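Local coordinates for conserved domain protein (Streptococcus pneumoniae, PDB 2FI0) that is of unknown function but folds as a small DUF1858 domain of short helices with a two-stranded parallel sheet, at residues A[17-20]-A[24-27]; A[26-31]-A[67-72]; A[35-40]-A[44-49]. All blocks are in the same frame, centred on the assembly; numbering follows the deposited sequence.

Contact 1: residues A[17-20]-A[24-27]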
loop_
_atom_site.group_PDB
_atom_site.type_symbol
_atom_site.label_atom_id
_atom_site.label_comp_id
_atom_site.label_asym_id
_atom_site.label_seq_id
_atom_site.Cartn_x
_atom_site.Cartn_y
_atom_site.Cartn_z
ATOM N N GLU A 17 7.788 2.744 -2.695
ATOM C CA GLU A 17 7.934 2.199 -4.044
ATOM C C GLU A 17 6.570 1.936 -4.693
ATOM O O GLU A 17 6.383 2.137 -5.897
ATOM C CB GLU A 17 8.727 0.895 -4.022
ATOM C CG GLU A 17 10.182 1.062 -3.695
ATOM C CD GLU A 17 10.962 -0.246 -3.767
ATOM O OE1 GLU A 17 10.565 -1.146 -4.549
ATOM O OE2 GLU A 17 11.984 -0.362 -3.044
ATOM N N VAL A 18 5.630 1.470 -3.887
ATOM C CA VAL A 18 4.273 1.281 -4.355
ATOM C C VAL A 18 3.706 2.629 -4.830
ATOM O O VAL A 18 3.183 2.723 -5.925
ATOM C CB VAL A 18 3.362 0.650 -3.277
ATOM C CG1 VAL A 18 1.945 0.581 -3.769
ATOM C CG2 VAL A 18 3.852 -0.738 -2.903
ATOM N N VAL A 19 3.839 3.665 -4.004
ATOM C CA VAL A 19 3.186 4.946 -4.269
ATOM C C VAL A 19 3.840 5.673 -5.451
ATOM O O VAL A 19 3.146 6.307 -6.239
ATOM C CB VAL A 19 3.141 5.829 -2.996
ATOM C CG1 VAL A 19 2.641 7.255 -3.314
ATOM C CG2 VAL A 19 2.264 5.190 -1.953
ATOM N N ASP A 20 5.162 5.557 -5.567
ATOM C CA ASP A 20 5.894 6.069 -6.716
ATOM C C ASP A 20 5.389 5.474 -8.026
ATOM O O ASP A 20 5.225 6.183 -9.012
ATOM C CB ASP A 20 7.399 5.781 -6.574
ATOM C CG ASP A 20 8.075 6.663 -5.528
ATOM O OD1 ASP A 20 7.518 7.724 -5.154
ATOM O OD2 ASP A 20 9.179 6.291 -5.084
ATOM N N GLU A 24 -1.971 7.294 -7.742
ATOM C CA GLU A 24 -3.421 7.212 -7.462
ATOM C C GLU A 24 -3.792 6.309 -6.278
ATOM O O GLU A 24 -4.891 6.429 -5.726
ATOM C CB GLU A 24 -4.207 6.695 -8.681
ATOM C CG GLU A 24 -3.444 6.636 -10.019
ATOM C CD GLU A 24 -2.455 5.452 -10.108
ATOM O OE1 GLU A 24 -1.337 5.685 -10.652
ATOM O OE2 GLU A 24 -2.793 4.314 -9.649
ATOM N N VAL A 25 -2.914 5.382 -5.906
ATOM C CA VAL A 25 -3.224 4.471 -4.805
ATOM C C VAL A 25 -3.078 5.141 -3.431
ATOM O O VAL A 25 -3.609 4.631 -2.454
ATOM C CB VAL A 25 -2.382 3.170 -4.875
ATOM C CG1 VAL A 25 -1.017 3.356 -4.238
ATOM C CG2 VAL A 25 -3.135 1.997 -4.214
ATOM N N LEU A 26 -2.388 6.286 -3.359
ATOM C CA LEU A 26 -2.173 6.969 -2.073
ATOM C C LEU A 26 -3.494 7.319 -1.369
ATOM O O LEU A 26 -3.640 7.101 -0.170
ATOM C CB LEU A 26 -1.313 8.228 -2.254
ATOM C CG LEU A 26 -0.942 9.010 -0.987
ATOM C CD1 LEU A 26 -0.226 8.111 0.017
ATOM C CD2 LEU A 26 -0.095 10.224 -1.330
ATOM N N GLU A 27 -4.456 7.831 -2.130
ATOM C CA GLU A 27 -5.786 8.183 -1.615
ATOM C C GLU A 27 -6.497 6.987 -0.957
ATOM O O GLU A 27 -7.287 7.152 -0.013
ATOM C CB GLU A 27 -6.643 8.715 -2.765
ATOM C CG GLU A 27 -8.067 9.107 -2.384
ATOM C CD GLU A 27 -8.901 9.554 -3.581
ATOM O OE1 GLU A 27 -8.795 8.923 -4.660
ATOM O OE2 GLU A 27 -9.671 10.531 -3.432
#
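Val-18 and Val-25 meet methyl to methyl: CG1 of Val-18 lies 4.1 Å from CG1 of Val-25, and the two side chains cross at about a right angle. That branch of Val-25 is the bump of the contact. It stands between its own backbone N and carbonyl carbon (chi1 84°), the less common setting for a valine, and from there it points at the gap between two successive residues of the helix opposite. One wall of this hollow is CG1 of Val-18. The other is CG2 of Val-19, more loosely placed at 4.4 Å from the same Val-25 CG1. The second bump goes the other way. Val-19 sends its CG1 branch, trans to the backbone N at chi1 172°, against the base of Leu-26, where it comes to 4.2 Å from CB; the two methyls of Val-19 are thus divided between neighbouring residues of 24-27. Val-19 and Leu-26 also mark the closest backbone approach, their CA atoms being 6.1 Å apart. No hydrogen bond crosses the interface, and its hold is entirely apolar. Ile-9 of strand 8-10 touches both Val-18 and Val-25, while Arg-43 of helix 40-43 lies against Val-19 and Leu-26. Glu-24 turns its carboxylate to another part of the chain, where OE2 is hydrogen-bonded to the hydroxyl of Tyr-75. Packed through valine methyls and the base of Leu-26, the arrangement is a tight turn between consecutive helices, in which helix 15-21 folds through a short connection onto the residues that lead into helix 26-29.

Contact 2: residues A[26-31]-A[67-72]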
loop_
_atom_site.group_PDB
_atom_site.type_symbol
_atom_site.label_atom_id
_atom_site.label_comp_id
_atom_site.label_asym_id
_atom_site.label_seq_id
_atom_site.Cartn_x
_atom_site.Cartn_y
_atom_site.Cartn_z
ATOM N N LEU A 26 -2.388 6.286 -3.359
ATOM C CA LEU A 26 -2.173 6.969 -2.073
ATOM C C LEU A 26 -3.494 7.319 -1.369
ATOM O O LEU A 26 -3.640 7.101 -0.170
ATOM C CB LEU A 26 -1.313 8.228 -2.254
ATOM C CG LEU A 26 -0.942 9.010 -0.987
ATOM C CD1 LEU A 26 -0.226 8.111 0.017
ATOM C CD2 LEU A 26 -0.095 10.224 -1.330
ATOM N N GLU A 27 -4.456 7.831 -2.130
ATOM C CA GLU A 27 -5.786 8.183 -1.615
ATOM C C GLU A 27 -6.497 6.987 -0.957
ATOM O O GLU A 27 -7.287 7.152 -0.013
ATOM C CB GLU A 27 -6.643 8.715 -2.765
ATOM C CG GLU A 27 -8.067 9.107 -2.384
ATOM C CD GLU A 27 -8.901 9.554 -3.581
ATOM O OE1 GLU A 27 -8.795 8.923 -4.660
ATOM O OE2 GLU A 27 -9.671 10.531 -3.432
ATOM N N ILE A 28 -6.216 5.790 -1.465
ATOM C CA ILE A 28 -6.767 4.574 -0.900
ATOM C C ILE A 28 -6.033 4.206 0.380
ATOM O O ILE A 28 -6.664 3.921 1.389
ATOM C CB ILE A 28 -6.695 3.404 -1.903
ATOM C CG1 ILE A 28 -7.560 3.719 -3.132
ATOM C CG2 ILE A 28 -7.159 2.122 -1.228
ATOM C CD1 ILE A 28 -7.250 2.874 -4.339
ATOM N N LEU A 29 -4.704 4.219 0.328
ATOM C CA LEU A 29 -3.874 3.813 1.464
ATOM C C LEU A 29 -4.089 4.666 2.723
ATOM O O LEU A 29 -4.033 4.131 3.831
ATOM C CB LEU A 29 -2.386 3.823 1.077
ATOM C CG LEU A 29 -1.974 2.847 -0.039
ATOM C CD1 LEU A 29 -0.447 2.894 -0.237
ATOM C CD2 LEU A 29 -2.431 1.426 0.235
ATOM N N VAL A 30 -4.343 5.970 2.562
ATOM C CA VAL A 30 -4.544 6.847 3.724
ATOM C C VAL A 30 -5.842 6.536 4.461
ATOM O O VAL A 30 -5.994 6.881 5.637
ATOM C CB VAL A 30 -4.488 8.381 3.371
ATOM C CG1 VAL A 30 -3.166 8.734 2.686
ATOM C CG2 VAL A 30 -5.699 8.819 2.532
ATOM N N GLU A 31 -6.774 5.887 3.767
ATOM C CA GLU A 31 -7.994 5.381 4.389
ATOM C C GLU A 31 -7.808 3.976 4.984
ATOM O O GLU A 31 -8.745 3.435 5.555
ATOM C CB GLU A 31 -9.143 5.374 3.372
ATOM C CG GLU A 31 -9.536 6.759 2.859
ATOM C CD GLU A 31 -10.068 7.673 3.963
ATOM O OE1 GLU A 31 -9.801 8.900 3.928
ATOM O OE2 GLU A 31 -10.751 7.165 4.880
ATOM N N VAL A 67 -6.396 -6.055 1.055
ATOM C CA VAL A 67 -6.505 -6.773 -0.213
ATOM C C VAL A 67 -7.872 -6.545 -0.866
ATOM O O VAL A 67 -7.942 -6.218 -2.041
ATOM C CB VAL A 67 -6.179 -8.274 -0.064
ATOM C CG1 VAL A 67 -6.419 -9.024 -1.380
ATOM C CG2 VAL A 67 -4.720 -8.441 0.359
ATOM N N ARG A 68 -8.942 -6.655 -0.089
ATOM C CA ARG A 68 -10.307 -6.405 -0.593
ATOM C C ARG A 68 -10.447 -4.999 -1.172
ATOM O O ARG A 68 -11.009 -4.797 -2.242
ATOM C CB ARG A 68 -11.324 -6.507 0.537
ATOM C CG ARG A 68 -11.684 -7.892 0.965
ATOM C CD ARG A 68 -12.712 -7.837 2.110
ATOM N NE ARG A 68 -13.775 -8.701 1.684
ATOM C CZ ARG A 68 -15.031 -8.368 1.463
ATOM N NH1 ARG A 68 -15.538 -7.181 1.744
ATOM N NH2 ARG A 68 -15.806 -9.307 1.025
ATOM N N THR A 69 -9.960 -4.030 -0.415
ATOM C CA THR A 69 -10.058 -2.621 -0.807
ATOM C C THR A 69 -9.290 -2.357 -2.100
ATOM O O THR A 69 -9.806 -1.720 -3.023
ATOM C CB THR A 69 -9.546 -1.701 0.314
ATOM O OG1 THR A 69 -10.243 -1.998 1.529
ATOM C CG2 THR A 69 -9.771 -0.237 -0.045
ATOM N N LEU A 70 -8.072 -2.877 -2.174
ATOM C CA LEU A 70 -7.267 -2.710 -3.368
ATOM C C LEU A 70 -7.902 -3.365 -4.582
ATOM O O LEU A 70 -7.985 -2.744 -5.640
ATOM C CB LEU A 70 -5.839 -3.220 -3.138
ATOM C CG LEU A 70 -4.958 -2.363 -2.215
ATOM C CD1 LEU A 70 -3.628 -3.087 -1.924
ATOM C CD2 LEU A 70 -4.701 -0.981 -2.810
ATOM N N GLU A 71 -8.370 -4.609 -4.438
ATOM C CA GLU A 71 -9.093 -5.277 -5.528
ATOM C C GLU A 71 -10.351 -4.514 -5.953
ATOM O O GLU A 71 -10.597 -4.373 -7.130
ATOM C CB GLU A 71 -9.425 -6.713 -5.158
ATOM C CG GLU A 71 -8.188 -7.581 -4.985
ATOM C CD GLU A 71 -8.516 -9.046 -4.743
ATOM O OE1 GLU A 71 -9.574 -9.363 -4.152
ATOM O OE2 GLU A 71 -7.693 -9.895 -5.136
ATOM N N ALA A 72 -11.118 -4.004 -4.994
ATOM C CA ALA A 72 -12.319 -3.197 -5.281
ATOM C C ALA A 72 -12.037 -1.891 -6.030
ATOM O O ALA A 72 -12.939 -1.316 -6.601
ATOM C CB ALA A 72 -13.050 -2.867 -3.991
#
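A helix-helix interface distant in sequence brings 26-31 against 67-72, joining the short helix 26-29 to the last helix, 63-72. The closest touch is between two methyls, CG2 of Ile-28 and CG2 of Thr-69, 3.7 Å apart. Each is the branch that lies trans to its backbone N, and the two side chains slide past each other in opposite directions. Thr-69 offers its methyl to Ile-28, while its OG1 is hydrogen-bonded back to Lys-65 O one turn earlier in its own helix; the hydroxyl is satisfied without help from 26-31. Leu-70 adds a second, deeper point of contact. Its CD2 methyl faces both Ile-28 and Leu-29, lying 4.3 Å from CG2 of Ile-28 and 4.5 Å from CD2 of Leu-29. The backbones come nearest at Ile-28 and Leu-70, with 7.7 Å between their CA atoms. Around this seam, Leu-29 also rests on Val-15 and Val-19 of helix 15-21, and Tyr-75 touches Ile-28. With Leu-70 buried, Thr-69 toward the margin, and Arg-68 and Glu-71 exposed, helix 63-72 has the pattern of an amphipathic helix.

Contact 3: residues A[35-40]-A[44-49]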
loop_
_atom_site.group_PDB
_atom_site.type_symbol
_atom_site.label_atom_id
_atom_site.label_comp_id
_atom_site.label_asym_id
_atom_site.label_seq_id
_atom_site.Cartn_x
_atom_site.Cartn_y
_atom_site.Cartn_z
ATOM N N LYS A 35 -2.195 7.006 6.712
ATOM C CA LYS A 35 -2.489 8.414 6.451
ATOM C C LYS A 35 -1.345 9.378 6.799
ATOM O O LYS A 35 -1.249 10.447 6.183
ATOM C CB LYS A 35 -3.842 8.825 7.063
ATOM C CG LYS A 35 -3.847 9.418 8.461
ATOM C CD LYS A 35 -4.241 10.892 8.423
ATOM C CE LYS A 35 -5.702 11.086 7.977
ATOM N NZ LYS A 35 -6.143 12.515 8.163
ATOM N N PRO A 36 -0.464 9.007 7.761
ATOM C CA PRO A 36 0.748 9.820 7.912
ATOM C C PRO A 36 1.614 9.829 6.649
ATOM O O PRO A 36 2.409 10.733 6.456
ATOM C CB PRO A 36 1.498 9.140 9.070
ATOM C CG PRO A 36 0.472 8.349 9.786
ATOM C CD PRO A 36 -0.500 7.915 8.753
ATOM N N LEU A 37 1.458 8.842 5.784
ATOM C CA LEU A 37 2.270 8.803 4.576
ATOM C C LEU A 37 1.679 9.650 3.442
ATOM O O LEU A 37 2.198 9.619 2.341
ATOM C CB LEU A 37 2.496 7.353 4.122
ATOM C CG LEU A 37 2.961 6.354 5.202
ATOM C CD1 LEU A 37 3.701 5.186 4.567
ATOM C CD2 LEU A 37 3.849 6.990 6.245
ATOM N N ALA A 38 0.596 10.388 3.704
ATOM C CA ALA A 38 0.068 11.360 2.734
ATOM C C ALA A 38 1.128 12.407 2.431
ATOM O O ALA A 38 1.304 12.814 1.280
ATOM C CB ALA A 38 -1.195 12.051 3.269
ATOM N N ASN A 39 1.814 12.853 3.483
ATOM C CA ASN A 39 2.910 13.801 3.361
ATOM C C ASN A 39 4.160 13.110 2.788
ATOM O O ASN A 39 4.602 12.084 3.325
ATOM C CB ASN A 39 3.211 14.433 4.728
ATOM C CG ASN A 39 4.208 15.572 4.636
ATOM O OD1 ASN A 39 5.417 15.344 4.595
ATOM N ND2 ASN A 39 3.706 16.811 4.618
ATOM N N PRO A 40 4.724 13.662 1.688
ATOM C CA PRO A 40 5.903 13.094 1.036
ATOM C C PRO A 40 7.098 12.871 1.950
ATOM O O PRO A 40 7.769 11.856 1.823
ATOM C CB PRO A 40 6.251 14.132 -0.031
ATOM C CG PRO A 40 5.010 14.850 -0.290
ATOM C CD PRO A 40 4.239 14.862 0.975
ATOM N N ASN A 44 8.492 9.252 2.425
ATOM C CA ASN A 44 9.839 8.949 1.949
ATOM C C ASN A 44 10.864 8.747 3.072
ATOM O O ASN A 44 12.063 8.628 2.804
ATOM C CB ASN A 44 10.287 9.998 0.936
ATOM C CG ASN A 44 9.456 9.958 -0.347
ATOM O OD1 ASN A 44 9.157 10.997 -0.933
ATOM N ND2 ASN A 44 9.093 8.755 -0.789
ATOM N N THR A 45 10.378 8.700 4.317
ATOM C CA THR A 45 11.186 8.300 5.473
ATOM C C THR A 45 10.672 6.949 6.008
ATOM O O THR A 45 11.247 5.897 5.696
ATOM C CB THR A 45 11.201 9.386 6.587
ATOM O OG1 THR A 45 9.860 9.746 6.950
ATOM C CG2 THR A 45 11.953 10.630 6.124
ATOM N N VAL A 46 9.579 6.968 6.774
ATOM C CA VAL A 46 9.003 5.716 7.298
ATOM C C VAL A 46 8.571 4.757 6.178
ATOM O O VAL A 46 8.777 3.545 6.295
ATOM C CB VAL A 46 7.823 5.946 8.311
ATOM C CG1 VAL A 46 6.715 6.803 7.722
ATOM C CG2 VAL A 46 7.228 4.608 8.774
ATOM N N GLY A 47 7.999 5.302 5.105
ATOM C CA GLY A 47 7.506 4.509 3.967
ATOM C C GLY A 47 8.577 3.813 3.136
ATOM O O GLY A 47 8.267 2.907 2.355
ATOM N N ARG A 48 9.841 4.212 3.293
ATOM C CA ARG A 48 10.936 3.480 2.644
ATOM C C ARG A 48 11.404 2.264 3.493
ATOM O O ARG A 48 12.091 1.368 2.998
ATOM C CB ARG A 48 12.090 4.426 2.235
ATOM C CG ARG A 48 12.124 4.735 0.709
ATOM C CD ARG A 48 11.968 6.211 0.311
ATOM N NE ARG A 48 13.274 6.847 0.064
ATOM C CZ ARG A 48 13.510 7.916 -0.712
ATOM N NH1 ARG A 48 12.538 8.557 -1.360
ATOM N NH2 ARG A 48 14.754 8.356 -0.838
ATOM N N LYS A 49 10.994 2.226 4.757
ATOM C CA LYS A 49 11.347 1.136 5.662
ATOM C C LYS A 49 10.237 0.093 5.812
ATOM O O LYS A 49 10.502 -1.052 6.203
ATOM C CB LYS A 49 11.653 1.698 7.047
ATOM C CG LYS A 49 12.817 2.654 7.104
ATOM C CD LYS A 49 12.780 3.440 8.417
ATOM C CE LYS A 49 14.110 4.099 8.728
ATOM N NZ LYS A 49 14.020 5.016 9.913
#
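The backbone turns back on itself through helix 40-43, closed by a hydrogen bond of 2.8 Å from Asn-44 N to Pro-40 O. Pro-40 opens this helical turn and Asn-44 is the first residue to leave it. The side chain of Asn-44 folds over the same carbonyl: OD1 comes within 3.2 Å of Pro-40 O, a close approach of two acceptors and not a bond. Leu-37 supplies the apolar part by straddling two residues. Its CD1 methyl lies over the backbone of Gly-47, 3.9 Å from CA, where the lack of a side chain lets it come close. The other methyl, CD2, is in contact with CG1 of Val-46, though their modelled separation is too short to be trusted; the side chains cross at about a right angle. Val-46 turns that branch between its backbone N and carbonyl carbon (chi1 55°), which aims it at the leucine. Leu-37 continues onto Val-15 of helix 15-21, and Gly-47 shares a backbone hydrogen bond with Ala-16. Asn-39 makes a weak bond from OD1 to Leu-41 N. The whole is a short helical turn, with Asn-39 at its N-cap, between a 3-10 segment and a weakly bonded helix at about 46-49.

From the N terminus, contact 1 closes first, a short turn that folds helix 15-21 onto helix 26-29. Contact 2 starts on that second helix, sharing Leu-26 and Glu-27, but finds its partner only at helix 63-72, so it closes a long loop. Contact 3 opens and shuts within this loop, after contact 1 is complete; its short turn leads from 35-40 into helix 46-49. No two of these loops cross. Contacts 1 and 2 merge in the core, where Val-25 CG2 meets Leu-70 CD2 at 3.6 Å. Toward contact 3, Leu-26 lies against the backbone oxygens of Leu-37 and Ala-38, and Val-30 against Lys-35 and Ala-38. Segment 26-31 thus sits between helix 63-72 and the 35-40 segment.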